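Long-range contacts in transferrin (PDB 6WB6), which binds a single ferric ion together with a carbonate anion and transports iron in the insect Manduca sexta: residues Y5-P10 and A51-V56; Q47-D52 and I277-V282; P68-V73 and P326-D331; V74-R79 and P288-V293. One frame throughout, in Å; residues are numbered along the deposited sequence.

Interaction 1. Residues Y5-P10 and A51-V56; sequences YKLCVP and ADFVPV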
loop_
_atom_site.group_PDB
_atom_site.type_symbol
_atom_site.label_atom_id
_atom_site.label_comp_id
_atom_site.label_asym_id
_atom_site.label_seq_id
_atom_site.Cartn_x
_atom_site.Cartn_y
_atom_site.Cartn_z
ATOM N N TYR A 5 4.189 9.294 -32.433
ATOM C CA TYR A 5 4.568 9.547 -31.049
ATOM C C TYR A 5 3.905 8.486 -30.187
ATOM O O TYR A 5 2.674 8.417 -30.102
ATOM C CB TYR A 5 4.159 10.938 -30.589
ATOM C CG TYR A 5 4.877 12.079 -31.268
ATOM C CD1 TYR A 5 6.144 12.479 -30.868
ATOM C CD2 TYR A 5 4.266 12.778 -32.273
ATOM C CE1 TYR A 5 6.776 13.558 -31.476
ATOM C CE2 TYR A 5 4.881 13.846 -32.899
ATOM C CZ TYR A 5 6.132 14.236 -32.492
ATOM O OH TYR A 5 6.728 15.304 -33.114
ATOM N N LYS A 6 4.721 7.644 -29.571
ATOM C CA LYS A 6 4.222 6.487 -28.857
ATOM C C LYS A 6 4.013 6.892 -27.409
ATOM O O LYS A 6 4.947 7.349 -26.739
ATOM C CB LYS A 6 5.188 5.310 -29.008
ATOM C CG LYS A 6 5.070 4.632 -30.366
ATOM C CD LYS A 6 6.207 3.625 -30.644
ATOM C CE LYS A 6 7.499 4.349 -31.008
ATOM N NZ LYS A 6 7.353 5.406 -32.088
ATOM N N LEU A 7 2.795 6.745 -26.940
ATOM C CA LEU A 7 2.435 7.093 -25.570
ATOM C C LEU A 7 2.306 5.806 -24.782
ATOM O O LEU A 7 1.480 4.951 -25.123
ATOM C CB LEU A 7 1.118 7.854 -25.500
ATOM C CG LEU A 7 0.548 8.011 -24.087
ATOM C CD1 LEU A 7 1.535 8.752 -23.203
ATOM C CD2 LEU A 7 -0.776 8.768 -24.130
ATOM N N CYS A 8 3.101 5.669 -23.730
ATOM C CA CYS A 8 2.975 4.479 -22.914
ATOM C C CYS A 8 1.822 4.674 -21.951
ATOM O O CYS A 8 1.506 5.793 -21.546
ATOM C CB CYS A 8 4.275 4.169 -22.183
ATOM S SG CYS A 8 4.232 2.614 -21.348
ATOM N N VAL A 9 1.160 3.574 -21.628
ATOM C CA VAL A 9 -0.106 3.625 -20.910
ATOM C C VAL A 9 -0.205 2.323 -20.125
ATOM O O VAL A 9 -0.002 1.238 -20.693
ATOM C CB VAL A 9 -1.282 3.824 -21.883
ATOM C CG1 VAL A 9 -1.306 2.725 -22.927
ATOM C CG2 VAL A 9 -2.582 3.851 -21.154
ATOM N N PRO A 10 -0.467 2.366 -18.824
ATOM C CA PRO A 10 -0.780 1.126 -18.107
ATOM C C PRO A 10 -1.805 0.306 -18.876
ATOM O O PRO A 10 -2.807 0.833 -19.364
ATOM C CB PRO A 10 -1.320 1.624 -16.766
ATOM C CG PRO A 10 -0.526 2.885 -16.546
ATOM C CD PRO A 10 -0.372 3.515 -17.915
ATOM N N ALA A 51 8.378 3.248 -26.510
ATOM C CA ALA A 51 7.426 4.332 -26.390
ATOM C C ALA A 51 8.248 5.589 -26.472
ATOM O O ALA A 51 9.479 5.544 -26.374
ATOM C CB ALA A 51 6.620 4.254 -25.090
ATOM N N ASP A 52 7.575 6.715 -26.664
ATOM C CA ASP A 52 8.270 7.981 -26.794
ATOM C C ASP A 52 8.065 8.891 -25.598
ATOM O O ASP A 52 8.946 9.700 -25.313
ATOM C CB ASP A 52 7.822 8.709 -28.070
ATOM C CG ASP A 52 8.105 7.881 -29.330
ATOM O OD1 ASP A 52 9.262 7.457 -29.502
ATOM O OD2 ASP A 52 7.179 7.655 -30.121
ATOM N N PHE A 53 6.950 8.757 -24.878
ATOM C CA PHE A 53 6.713 9.594 -23.711
ATOM C C PHE A 53 5.637 8.976 -22.838
ATOM O O PHE A 53 4.884 8.081 -23.251
ATOM C CB PHE A 53 6.309 11.013 -24.109
ATOM C CG PHE A 53 4.930 11.100 -24.743
ATOM C CD1 PHE A 53 4.641 10.421 -25.919
ATOM C CD2 PHE A 53 3.935 11.894 -24.158
ATOM C CE1 PHE A 53 3.367 10.519 -26.516
ATOM C CE2 PHE A 53 2.673 12.014 -24.724
ATOM C CZ PHE A 53 2.365 11.334 -25.893
ATOM N N VAL A 54 5.556 9.509 -21.624
ATOM C CA VAL A 54 4.650 9.010 -20.605
ATOM C C VAL A 54 4.450 10.102 -19.557
ATOM O O VAL A 54 5.379 10.869 -19.275
ATOM C CB VAL A 54 5.203 7.717 -19.985
ATOM C CG1 VAL A 54 6.512 8.017 -19.229
ATOM C CG2 VAL A 54 4.163 7.068 -19.105
ATOM N N PRO A 55 3.258 10.226 -18.987
ATOM C CA PRO A 55 3.063 11.159 -17.874
ATOM C C PRO A 55 3.763 10.678 -16.606
ATOM O O PRO A 55 3.804 9.484 -16.308
ATOM C CB PRO A 55 1.537 11.172 -17.702
ATOM C CG PRO A 55 1.115 9.825 -18.224
ATOM C CD PRO A 55 1.991 9.595 -19.397
ATOM N N VAL A 56 4.293 11.623 -15.845
ATOM C CA VAL A 56 5.097 11.319 -14.668
ATOM C C VAL A 56 4.751 12.299 -13.553
ATOM O O VAL A 56 4.584 13.498 -13.798
ATOM C CB VAL A 56 6.608 11.399 -14.981
ATOM C CG1 VAL A 56 7.112 10.153 -15.741
ATOM C CG2 VAL A 56 6.895 12.658 -15.753
#
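Leu7 lies across the ring of Phe53 at the apolar centre. Its CD1 sits over one face, 3.9 Å from the ring centroid and displaced toward the rim, a CH-pi contact. CB of Leu7 meets the ring at CE1 and CZ. Phe53 CG stands between the backbone N and the carbonyl carbon (chi1 69°), and the ring beyond it meets Leu7. Beside this pair, Cys8 CB packs on Ala51 CB at 3.7 Å, and Cys8 SG is tied to Cys42 by a disulfide.

The backbones run in roughly the same direction, 44° apart, and join at a single parallel-type bridge between Leu7 and Phe53. Cys8 N donates to Phe53 O at 3.0 Å. Lys6 O accepts from both Phe53 N and Asp52 N, the latter at 2.7 Å.

The polar edge is Asp52. Asp52 OD2 accepts from Lys6 N on its anti side, at a doubtfully short modelled distance, and from Lys6 NZ on its syn side at 3.0 Å, in a salt bridge, both donors somewhat out of the carboxylate plane. Lys6 bends at chi3 and chi4, and its NZ also has a weak hydrogen bond to Ser4 O. Asp52 OD1 turns to His279. An alanine at Asp52 would probably leave Lys6 N, the Lys6 ammonium and His279 NE2 without this carboxylate and hold the lysine less firmly.

The contact joins strand 5-10 to edge strand 53-56 of the antiparallel sheet in the iron-binding lobe. One oxygen serves a main-chain N-H and a charged amine, so the aspartate is likely to be held as the anion.

Interaction 2. Residues Q47-D52 and I277-V282; sequences QQRQAD and IGHNDV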
loop_
_atom_site.group_PDB
_atom_site.type_symbol
_atom_site.label_atom_id
_atom_site.label_comp_id
_atom_site.label_asym_id
_atom_site.label_seq_id
_atom_site.Cartn_x
_atom_site.Cartn_y
_atom_site.Cartn_z
ATOM N N GLN A 47 12.861 4.736 -22.234
ATOM C CA GLN A 47 14.305 4.682 -22.430
ATOM C C GLN A 47 14.654 3.778 -23.606
ATOM O O GLN A 47 15.509 4.115 -24.430
ATOM C CB GLN A 47 14.993 4.180 -21.163
ATOM C CG GLN A 47 16.512 4.080 -21.318
ATOM C CD GLN A 47 17.124 5.410 -21.680
ATOM O OE1 GLN A 47 16.728 6.459 -21.167
ATOM N NE2 GLN A 47 18.078 5.383 -22.587
ATOM N N GLN A 48 13.992 2.630 -23.696
ATOM C CA GLN A 48 14.219 1.642 -24.744
ATOM C C GLN A 48 13.590 2.010 -26.081
ATOM O O GLN A 48 13.694 1.226 -27.028
ATOM C CB GLN A 48 13.662 0.283 -24.313
ATOM C CG GLN A 48 14.394 -0.399 -23.154
ATOM C CD GLN A 48 13.543 -1.505 -22.528
ATOM O OE1 GLN A 48 12.330 -1.558 -22.736
ATOM N NE2 GLN A 48 14.172 -2.395 -21.783
ATOM N N ARG A 49 12.896 3.144 -26.173
ATOM C CA ARG A 49 12.251 3.609 -27.397
ATOM C C ARG A 49 11.116 2.725 -27.887
ATOM O O ARG A 49 10.721 2.860 -29.047
ATOM C CB ARG A 49 13.250 3.764 -28.550
ATOM C CG ARG A 49 13.942 5.119 -28.625
ATOM C CD ARG A 49 14.875 5.372 -27.439
ATOM N NE ARG A 49 15.604 6.633 -27.588
ATOM C CZ ARG A 49 16.357 7.198 -26.650
ATOM N NH1 ARG A 49 16.503 6.638 -25.459
ATOM N NH2 ARG A 49 16.961 8.338 -26.904
ATOM N N GLN A 50 10.576 1.811 -27.068
ATOM C CA GLN A 50 9.295 1.210 -27.443
ATOM C C GLN A 50 8.134 2.157 -27.204
ATOM O O GLN A 50 7.007 1.853 -27.585
ATOM C CB GLN A 50 8.991 -0.053 -26.657
ATOM C CG GLN A 50 9.933 -1.209 -26.870
ATOM C CD GLN A 50 9.595 -2.347 -25.920
ATOM O OE1 GLN A 50 10.412 -2.754 -25.094
ATOM N NE2 GLN A 50 8.377 -2.853 -26.021
ATOM N N ALA A 51 8.378 3.248 -26.510
ATOM C CA ALA A 51 7.426 4.332 -26.390
ATOM C C ALA A 51 8.248 5.589 -26.472
ATOM O O ALA A 51 9.479 5.544 -26.374
ATOM C CB ALA A 51 6.620 4.254 -25.090
ATOM N N ASP A 52 7.575 6.715 -26.664
ATOM C CA ASP A 52 8.270 7.981 -26.794
ATOM C C ASP A 52 8.065 8.891 -25.598
ATOM O O ASP A 52 8.946 9.700 -25.313
ATOM C CB ASP A 52 7.822 8.709 -28.070
ATOM C CG ASP A 52 8.105 7.881 -29.330
ATOM O OD1 ASP A 52 9.262 7.457 -29.502
ATOM O OD2 ASP A 52 7.179 7.655 -30.121
ATOM N N ILE A 277 7.381 12.977 -19.588
ATOM C CA ILE A 277 8.785 12.649 -19.759
ATOM C C ILE A 277 8.909 11.853 -21.056
ATOM O O ILE A 277 8.016 11.076 -21.404
ATOM C CB ILE A 277 9.296 11.864 -18.526
ATOM C CG1 ILE A 277 10.814 12.033 -18.330
ATOM C CG2 ILE A 277 8.886 10.412 -18.632
ATOM C CD1 ILE A 277 11.397 11.223 -17.143
ATOM N N GLY A 278 9.993 12.072 -21.791
ATOM C CA GLY A 278 10.258 11.280 -22.975
ATOM C C GLY A 278 11.745 11.100 -23.189
ATOM O O GLY A 278 12.575 11.732 -22.530
ATOM N N HIS A 279 12.084 10.207 -24.118
ATOM C CA HIS A 279 13.486 10.030 -24.425
ATOM C C HIS A 279 14.000 11.219 -25.218
ATOM O O HIS A 279 13.241 12.013 -25.776
ATOM C CB HIS A 279 13.730 8.737 -25.183
ATOM C CG HIS A 279 12.939 8.608 -26.443
ATOM N ND1 HIS A 279 13.243 9.305 -27.588
ATOM C CD2 HIS A 279 11.860 7.849 -26.736
ATOM C CE1 HIS A 279 12.374 8.989 -28.533
ATOM N NE2 HIS A 279 11.524 8.108 -28.042
ATOM N N ASN A 280 15.320 11.343 -25.243
ATOM C CA ASN A 280 15.945 12.540 -25.783
ATOM C C ASN A 280 15.643 12.708 -27.268
ATOM O O ASN A 280 15.619 13.839 -27.770
ATOM C CB ASN A 280 17.450 12.477 -25.526
ATOM C CG ASN A 280 18.155 13.744 -25.884
ATOM O OD1 ASN A 280 17.893 14.798 -25.303
ATOM N ND2 ASN A 280 19.083 13.657 -26.835
ATOM N N ASP A 281 15.384 11.611 -27.987
ATOM C CA ASP A 281 15.057 11.745 -29.406
ATOM C C ASP A 281 13.683 12.364 -29.641
ATOM O O ASP A 281 13.293 12.532 -30.800
ATOM C CB ASP A 281 15.092 10.398 -30.114
ATOM C CG ASP A 281 16.370 9.608 -29.860
ATOM O OD1 ASP A 281 17.444 10.211 -29.670
ATOM O OD2 ASP A 281 16.287 8.357 -29.862
ATOM N N VAL A 282 12.916 12.653 -28.587
ATOM C CA VAL A 282 11.663 13.383 -28.767
ATOM C C VAL A 282 11.946 14.845 -29.059
ATOM O O VAL A 282 11.137 15.524 -29.698
ATOM C CB VAL A 282 10.752 13.239 -27.534
ATOM C CG1 VAL A 282 9.617 14.224 -27.592
ATOM C CG2 VAL A 282 10.189 11.829 -27.448
#
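A histidine-carboxylate hydrogen bond and a Schellman motif mark this contact, where the turn after helix 39-47 meets the end of strand 275-279. It fastens the loop before strand 53-56 to that strand's neighbour in the same antiparallel sheet. Arg49 is the positive-phi residue of the Schellman motif, and its side chain lies over the ring of His279. The guanidinium and ring planes are only 18° apart. Arg49 NE stands above one ring face, offset toward the rim, and Arg49 CG makes a CH-pi contact with the same ring. In the same overlap, His279 CB sits over the centre of the guanidinium, 3.4 Å from Arg49 CZ. Val282 CG2 covers the opposite face of the ring.

His279 NE2 donates to Asp52 OD1 at 2.8 Å, in the ring plane and on the anti lone pair of the oxygen. Ala51 O lies at the same ring's edge, near CD2.

Arg49 NH1 donates to Gln47 O at 2.9 Å, in the guanidinium plane, which ties the side chain back to the helix end. NH2 has a salt bridge with Asp71. Across the contact, Arg49 NE meets Asp281 OD2 at 2.9 Å in a salt bridge, approaching from above the carboxylate plane.

Interaction 3. Residues P68-V73 and P326-D331; sequences PNQDFV and PIKPID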
loop_
_atom_site.group_PDB
_atom_site.type_symbol
_atom_site.label_atom_id
_atom_site.label_comp_id
_atom_site.label_asym_id
_atom_site.label_seq_id
_atom_site.Cartn_x
_atom_site.Cartn_y
_atom_site.Cartn_z
ATOM N N PRO A 68 19.852 3.053 -15.776
ATOM C CA PRO A 68 21.228 3.117 -16.275
ATOM C C PRO A 68 21.250 3.709 -17.676
ATOM O O PRO A 68 20.472 3.314 -18.543
ATOM C CB PRO A 68 21.680 1.653 -16.262
ATOM C CG PRO A 68 20.724 0.953 -15.348
ATOM C CD PRO A 68 19.423 1.671 -15.512
ATOM N N ASN A 69 22.118 4.700 -17.868
ATOM C CA ASN A 69 22.344 5.368 -19.142
ATOM C C ASN A 69 21.153 6.191 -19.604
ATOM O O ASN A 69 21.051 6.497 -20.788
ATOM C CB ASN A 69 22.714 4.375 -20.252
ATOM C CG ASN A 69 23.973 3.610 -19.938
ATOM O OD1 ASN A 69 23.938 2.399 -19.706
ATOM N ND2 ASN A 69 25.095 4.318 -19.896
ATOM N N GLN A 70 20.251 6.581 -18.711
ATOM C CA GLN A 70 19.021 7.214 -19.175
ATOM C C GLN A 70 19.329 8.534 -19.880
ATOM O O GLN A 70 20.325 9.197 -19.603
ATOM C CB GLN A 70 18.032 7.416 -18.015
ATOM C CG GLN A 70 18.550 8.219 -16.845
ATOM C CD GLN A 70 18.558 9.717 -17.107
ATOM O OE1 GLN A 70 17.805 10.238 -17.944
ATOM N NE2 GLN A 70 19.434 10.418 -16.403
ATOM N N ASP A 71 18.485 8.879 -20.857
ATOM C CA ASP A 71 18.553 10.161 -21.540
ATOM C C ASP A 71 17.153 10.784 -21.619
ATOM O O ASP A 71 16.776 11.423 -22.609
ATOM C CB ASP A 71 19.234 10.024 -22.913
ATOM C CG ASP A 71 18.449 9.176 -23.918
ATOM O OD1 ASP A 71 17.428 8.563 -23.567
ATOM O OD2 ASP A 71 18.891 9.121 -25.090
ATOM N N PHE A 72 16.380 10.618 -20.542
ATOM C CA PHE A 72 15.054 11.210 -20.430
ATOM C C PHE A 72 15.121 12.722 -20.526
ATOM O O PHE A 72 16.156 13.345 -20.281
ATOM C CB PHE A 72 14.399 10.850 -19.101
ATOM C CG PHE A 72 14.051 9.418 -18.972
ATOM C CD1 PHE A 72 12.996 8.894 -19.680
ATOM C CD2 PHE A 72 14.742 8.603 -18.118
ATOM C CE1 PHE A 72 12.644 7.585 -19.555
ATOM C CE2 PHE A 72 14.406 7.278 -18.001
ATOM C CZ PHE A 72 13.344 6.768 -18.725
ATOM N N VAL A 73 13.979 13.316 -20.859
ATOM C CA VAL A 73 13.834 14.765 -20.853
ATOM C C VAL A 73 12.419 15.079 -20.408
ATOM O O VAL A 73 11.458 14.543 -20.965
ATOM C CB VAL A 73 14.111 15.381 -22.239
ATOM C CG1 VAL A 73 13.148 14.809 -23.289
ATOM C CG2 VAL A 73 13.979 16.886 -22.178
ATOM N N PRO A 326 13.067 22.353 -22.153
ATOM C CA PRO A 326 13.269 20.934 -21.826
ATOM C C PRO A 326 14.420 20.748 -20.856
ATOM O O PRO A 326 15.441 21.434 -20.964
ATOM C CB PRO A 326 13.564 20.301 -23.191
ATOM C CG PRO A 326 12.852 21.172 -24.164
ATOM C CD PRO A 326 12.940 22.566 -23.607
ATOM N N ILE A 327 14.268 19.839 -19.904
ATOM C CA ILE A 327 15.223 19.725 -18.803
ATOM C C ILE A 327 15.326 18.273 -18.392
ATOM O O ILE A 327 14.326 17.552 -18.359
ATOM C CB ILE A 327 14.795 20.601 -17.611
ATOM C CG1 ILE A 327 15.799 20.492 -16.460
ATOM C CG2 ILE A 327 13.397 20.203 -17.148
ATOM C CD1 ILE A 327 15.650 21.604 -15.442
ATOM N N LYS A 328 16.538 17.845 -18.069
ATOM C CA LYS A 328 16.709 16.503 -17.538
ATOM C C LYS A 328 15.901 16.364 -16.249
ATOM O O LYS A 328 15.652 17.355 -15.563
ATOM C CB LYS A 328 18.181 16.214 -17.260
ATOM C CG LYS A 328 19.085 16.244 -18.501
ATOM C CD LYS A 328 18.885 15.000 -19.366
ATOM C CE LYS A 328 19.420 13.719 -18.702
ATOM N NZ LYS A 328 18.362 12.641 -18.639
ATOM N N PRO A 329 15.475 15.152 -15.900
ATOM C CA PRO A 329 14.583 15.026 -14.740
ATOM C C PRO A 329 15.249 15.430 -13.442
ATOM O O PRO A 329 14.645 16.151 -12.637
ATOM C CB PRO A 329 14.174 13.542 -14.756
ATOM C CG PRO A 329 15.221 12.867 -15.635
ATOM C CD PRO A 329 15.643 13.881 -16.620
ATOM N N ILE A 330 16.489 15.008 -13.212
ATOM C CA ILE A 330 17.097 15.337 -11.934
ATOM C C ILE A 330 17.382 16.835 -11.841
ATOM O O ILE A 330 17.329 17.418 -10.748
ATOM C CB ILE A 330 18.355 14.476 -11.724
ATOM C CG1 ILE A 330 18.596 14.262 -10.234
ATOM C CG2 ILE A 330 19.574 15.113 -12.402
ATOM C CD1 ILE A 330 17.738 13.176 -9.649
ATOM N N ASP A 331 17.670 17.493 -12.967
ATOM C CA ASP A 331 17.807 18.946 -12.931
ATOM C C ASP A 331 16.459 19.602 -12.698
ATOM O O ASP A 331 16.371 20.653 -12.041
ATOM C CB ASP A 331 18.429 19.456 -14.226
ATOM C CG ASP A 331 19.848 18.968 -14.402
ATOM O OD1 ASP A 331 20.519 18.772 -13.380
ATOM O OD2 ASP A 331 20.282 18.774 -15.551
HETATM O O HOH W 1 18.656 13.119 -15.036
#
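Gln70 and Lys328 reach toward each other tip to tip. Lys328 NZ donates to Gln70 OE1 at 2.6 Å, in the plane of the amide and on a lone pair. The lysine chain is bent at chi2, chi3 and chi4. Lys328 NZ also donates to Phe72 O at 2.8 Å. Gln70 CG stands between the backbone N and the carbonyl carbon (chi1 57°). Gln70 OE1 also accepts from Phe72 N of its own segment at 3.0 Å. Two donors thus grip Gln70 OE1, while Gln70 NE2 and Ile330 N each donate a weak bond to one water that links them. A leucine at Gln70 would probably leave Lys328 NZ with one acceptor fewer and Phe72 N without its side-chain partner.

The apolar pairs are turned differently. Val73 and Pro326 lie side by side and point the same way, with Val73 CG2 3.6 Å from Pro326 CB. Phe72 touches Pro329 through CB, 4.1 Å from Pro329 CG, and the Phe72 side chain also touches Leu43 and Val46 of helix 39-47.

Lys328 is the N-cap residue of helix 329-334, and the contact joins that helix start to the beginning of strand 72-79. Strand 320-327 leads into it from the edge of the same sheet. The lysine's ammonium is met by two neutral carbonyl oxygens across this contact, so the joint is hydrogen-bonded and not a salt bridge.

Interaction 4. Residues V74-R79 and P288-V293; sequences VFQEYR and PLREKV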
loop_
_atom_site.group_PDB
_atom_site.type_symbol
_atom_site.label_atom_id
_atom_site.label_comp_id
_atom_site.label_asym_id
_atom_site.label_seq_id
_atom_site.Cartn_x
_atom_site.Cartn_y
_atom_site.Cartn_z
ATOM N N VAL A 74 12.287 15.899 -19.374
ATOM C CA VAL A 74 10.983 16.446 -19.015
ATOM C C VAL A 74 10.709 17.609 -19.956
ATOM O O VAL A 74 11.298 18.675 -19.812
ATOM C CB VAL A 74 10.930 16.887 -17.551
ATOM C CG1 VAL A 74 9.603 17.595 -17.269
ATOM C CG2 VAL A 74 11.111 15.656 -16.641
ATOM N N PHE A 75 9.804 17.401 -20.921
ATOM C CA PHE A 75 9.521 18.402 -21.942
ATOM C C PHE A 75 8.157 19.047 -21.773
ATOM O O PHE A 75 7.780 19.882 -22.596
ATOM C CB PHE A 75 9.629 17.779 -23.348
ATOM C CG PHE A 75 8.593 16.729 -23.621
ATOM C CD1 PHE A 75 7.367 17.068 -24.154
ATOM C CD2 PHE A 75 8.848 15.394 -23.333
ATOM C CE1 PHE A 75 6.422 16.115 -24.403
ATOM C CE2 PHE A 75 7.891 14.429 -23.571
ATOM C CZ PHE A 75 6.678 14.797 -24.114
ATOM N N GLN A 76 7.400 18.673 -20.748
ATOM C CA GLN A 76 6.057 19.207 -20.563
ATOM C C GLN A 76 5.702 19.261 -19.087
ATOM O O GLN A 76 5.884 18.269 -18.368
ATOM C CB GLN A 76 5.029 18.349 -21.306
ATOM C CG GLN A 76 3.730 19.063 -21.568
ATOM C CD GLN A 76 3.746 19.709 -22.909
ATOM O OE1 GLN A 76 3.000 19.316 -23.806
ATOM N NE2 GLN A 76 4.626 20.687 -23.079
ATOM N N GLU A 77 5.177 20.403 -18.650
ATOM C CA GLU A 77 4.675 20.573 -17.290
ATOM C C GLU A 77 3.162 20.714 -17.312
ATOM O O GLU A 77 2.604 21.447 -18.138
ATOM C CB GLU A 77 5.285 21.804 -16.609
ATOM C CG GLU A 77 6.716 21.635 -16.183
ATOM C CD GLU A 77 7.311 22.921 -15.665
ATOM O OE1 GLU A 77 8.496 23.166 -15.925
ATOM O OE2 GLU A 77 6.585 23.702 -15.017
ATOM N N TYR A 78 2.508 20.002 -16.413
ATOM C CA TYR A 78 1.092 20.189 -16.124
ATOM C C TYR A 78 0.937 21.165 -14.960
ATOM O O TYR A 78 1.422 20.905 -13.851
ATOM C CB TYR A 78 0.443 18.852 -15.773
ATOM C CG TYR A 78 0.357 17.847 -16.904
ATOM C CD1 TYR A 78 0.559 18.234 -18.229
ATOM C CD2 TYR A 78 0.073 16.512 -16.644
ATOM C CE1 TYR A 78 0.471 17.318 -19.261
ATOM C CE2 TYR A 78 -0.026 15.585 -17.672
ATOM C CZ TYR A 78 0.183 15.991 -18.974
ATOM O OH TYR A 78 0.090 15.085 -20.009
ATOM N N ARG A 79 0.258 22.279 -15.207
ATOM C CA ARG A 79 0.109 23.337 -14.224
ATOM C C ARG A 79 -1.377 23.588 -13.981
ATOM O O ARG A 79 -2.236 22.914 -14.540
ATOM C CB ARG A 79 0.835 24.595 -14.703
ATOM C CG ARG A 79 2.291 24.333 -15.040
ATOM C CD ARG A 79 2.990 25.602 -15.450
ATOM N NE ARG A 79 4.440 25.458 -15.465
ATOM C CZ ARG A 79 5.259 26.426 -15.856
ATOM N NH1 ARG A 79 4.778 27.592 -16.261
ATOM N NH2 ARG A 79 6.550 26.245 -15.834
ATOM N N PRO A 288 5.292 19.704 -32.366
ATOM C CA PRO A 288 3.985 19.148 -32.776
ATOM C C PRO A 288 3.310 18.335 -31.683
ATOM O O PRO A 288 2.086 18.408 -31.508
ATOM C CB PRO A 288 4.326 18.279 -33.991
ATOM C CG PRO A 288 5.759 18.578 -34.333
ATOM C CD PRO A 288 6.415 19.103 -33.100
ATOM N N LEU A 289 4.087 17.540 -30.942
ATOM C CA LEU A 289 3.523 16.792 -29.828
ATOM C C LEU A 289 2.927 17.722 -28.778
ATOM O O LEU A 289 1.845 17.456 -28.244
ATOM C CB LEU A 289 4.607 15.913 -29.198
ATOM C CG LEU A 289 4.151 15.018 -28.056
ATOM C CD1 LEU A 289 3.026 14.114 -28.505
ATOM C CD2 LEU A 289 5.327 14.219 -27.505
ATOM N N ARG A 290 3.641 18.794 -28.435
ATOM C CA ARG A 290 3.184 19.674 -27.359
ATOM C C ARG A 290 1.841 20.302 -27.703
ATOM O O ARG A 290 0.980 20.504 -26.828
ATOM C CB ARG A 290 4.217 20.766 -27.111
ATOM C CG ARG A 290 5.526 20.292 -26.480
ATOM C CD ARG A 290 6.607 21.377 -26.585
ATOM N NE ARG A 290 7.461 21.439 -25.402
ATOM C CZ ARG A 290 8.635 22.062 -25.355
ATOM N NH1 ARG A 290 9.113 22.669 -26.432
ATOM N NH2 ARG A 290 9.340 22.066 -24.225
ATOM N N GLU A 291 1.656 20.611 -28.983
ATOM C CA GLU A 291 0.401 21.150 -29.481
ATOM C C GLU A 291 -0.703 20.107 -29.406
ATOM O O GLU A 291 -1.861 20.435 -29.116
ATOM C CB GLU A 291 0.648 21.646 -30.916
ATOM C CG GLU A 291 -0.558 21.966 -31.809
ATOM C CD GLU A 291 -0.278 21.579 -33.295
ATOM O OE1 GLU A 291 0.348 20.513 -33.542
ATOM O OE2 GLU A 291 -0.661 22.335 -34.206
ATOM N N LYS A 292 -0.366 18.849 -29.674
ATOM C CA LYS A 292 -1.343 17.774 -29.566
ATOM C C LYS A 292 -1.808 17.575 -28.125
ATOM O O LYS A 292 -3.010 17.503 -27.852
ATOM C CB LYS A 292 -0.751 16.478 -30.107
ATOM C CG LYS A 292 -1.702 15.318 -30.010
ATOM C CD LYS A 292 -2.735 15.326 -31.113
ATOM C CE LYS A 292 -3.647 14.145 -30.939
ATOM N NZ LYS A 292 -4.751 14.137 -31.891
ATOM N N VAL A 293 -0.873 17.424 -27.195
ATOM C CA VAL A 293 -1.250 17.240 -25.794
ATOM C C VAL A 293 -2.058 18.436 -25.293
ATOM O O VAL A 293 -3.100 18.276 -24.648
ATOM C CB VAL A 293 0.005 16.996 -24.939
ATOM C CG1 VAL A 293 -0.376 16.864 -23.469
ATOM C CG2 VAL A 293 0.686 15.733 -25.414
#
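Hydrogen bonding across this contact centres on one carbonyl, Phe75 O, which Arg290 grips side-on with two nitrogens. Arg290 NE donates to Phe75 O at 3.2 Å, in the carbonyl plane, and Arg290 NH2 donates to the same oxygen at 3.1 Å. The carbonyl lies at the edge of the guanidinium, close to its plane.

Polar packing comes next. The amide of Gln76 runs nearly parallel to the guanidinium, the planes 17° apart, and its NE2 rests 3.5 Å from Arg290 CG. NE2 is bonded to Asp323. Gln76 OE1 is buried here and has no hydrogen-bond partner in the model; Arg290 CA and Val293 CB lie beside it.

Apolar contacts flank this pair. Phe75 crosses Leu289 at about a right angle, with CZ 3.7 Å from Leu289 CD2. Tyr78 likewise crosses Val293, whose CG1 is near the ring edge, 3.9 Å from Tyr78 OH. That hydroxyl is bonded to Leu312 O.

The axes of segments 288-293 and 74-79 approach to 9.8 Å and run 20° apart, so helix 286-300 here lies nearly along strand 72-79. Strand 275-279 adds Leu276, which touches Phe75, Gln76, Tyr78 and Val293. Strand 5-10 adds Tyr5, which touches Leu289.

In the fold
All four contacts gather on one antiparallel sheet of the N-terminal lobe, strands 53-56, 275-279, 72-79 and 320-327 in order. Interactions 1 and 2 share Ala51 and Asp52, and the aspartate divides its two oxygens between them. Interactions 3 and 4 both use strand 72-79. Interactions 1, 2 and 4 are largely buried, whereas interaction 3 is partly exposed. Interaction 1 is strand-to-strand bonding around an aromatic centre, and interaction 4 is helix-on-sheet packing. Interactions 2 and 3 lie at strand ends and rely on charged or amide tips; Asp71 and Arg49 bridge them. Phe53 packs on Phe75 and Leu289, linking 1 to 4.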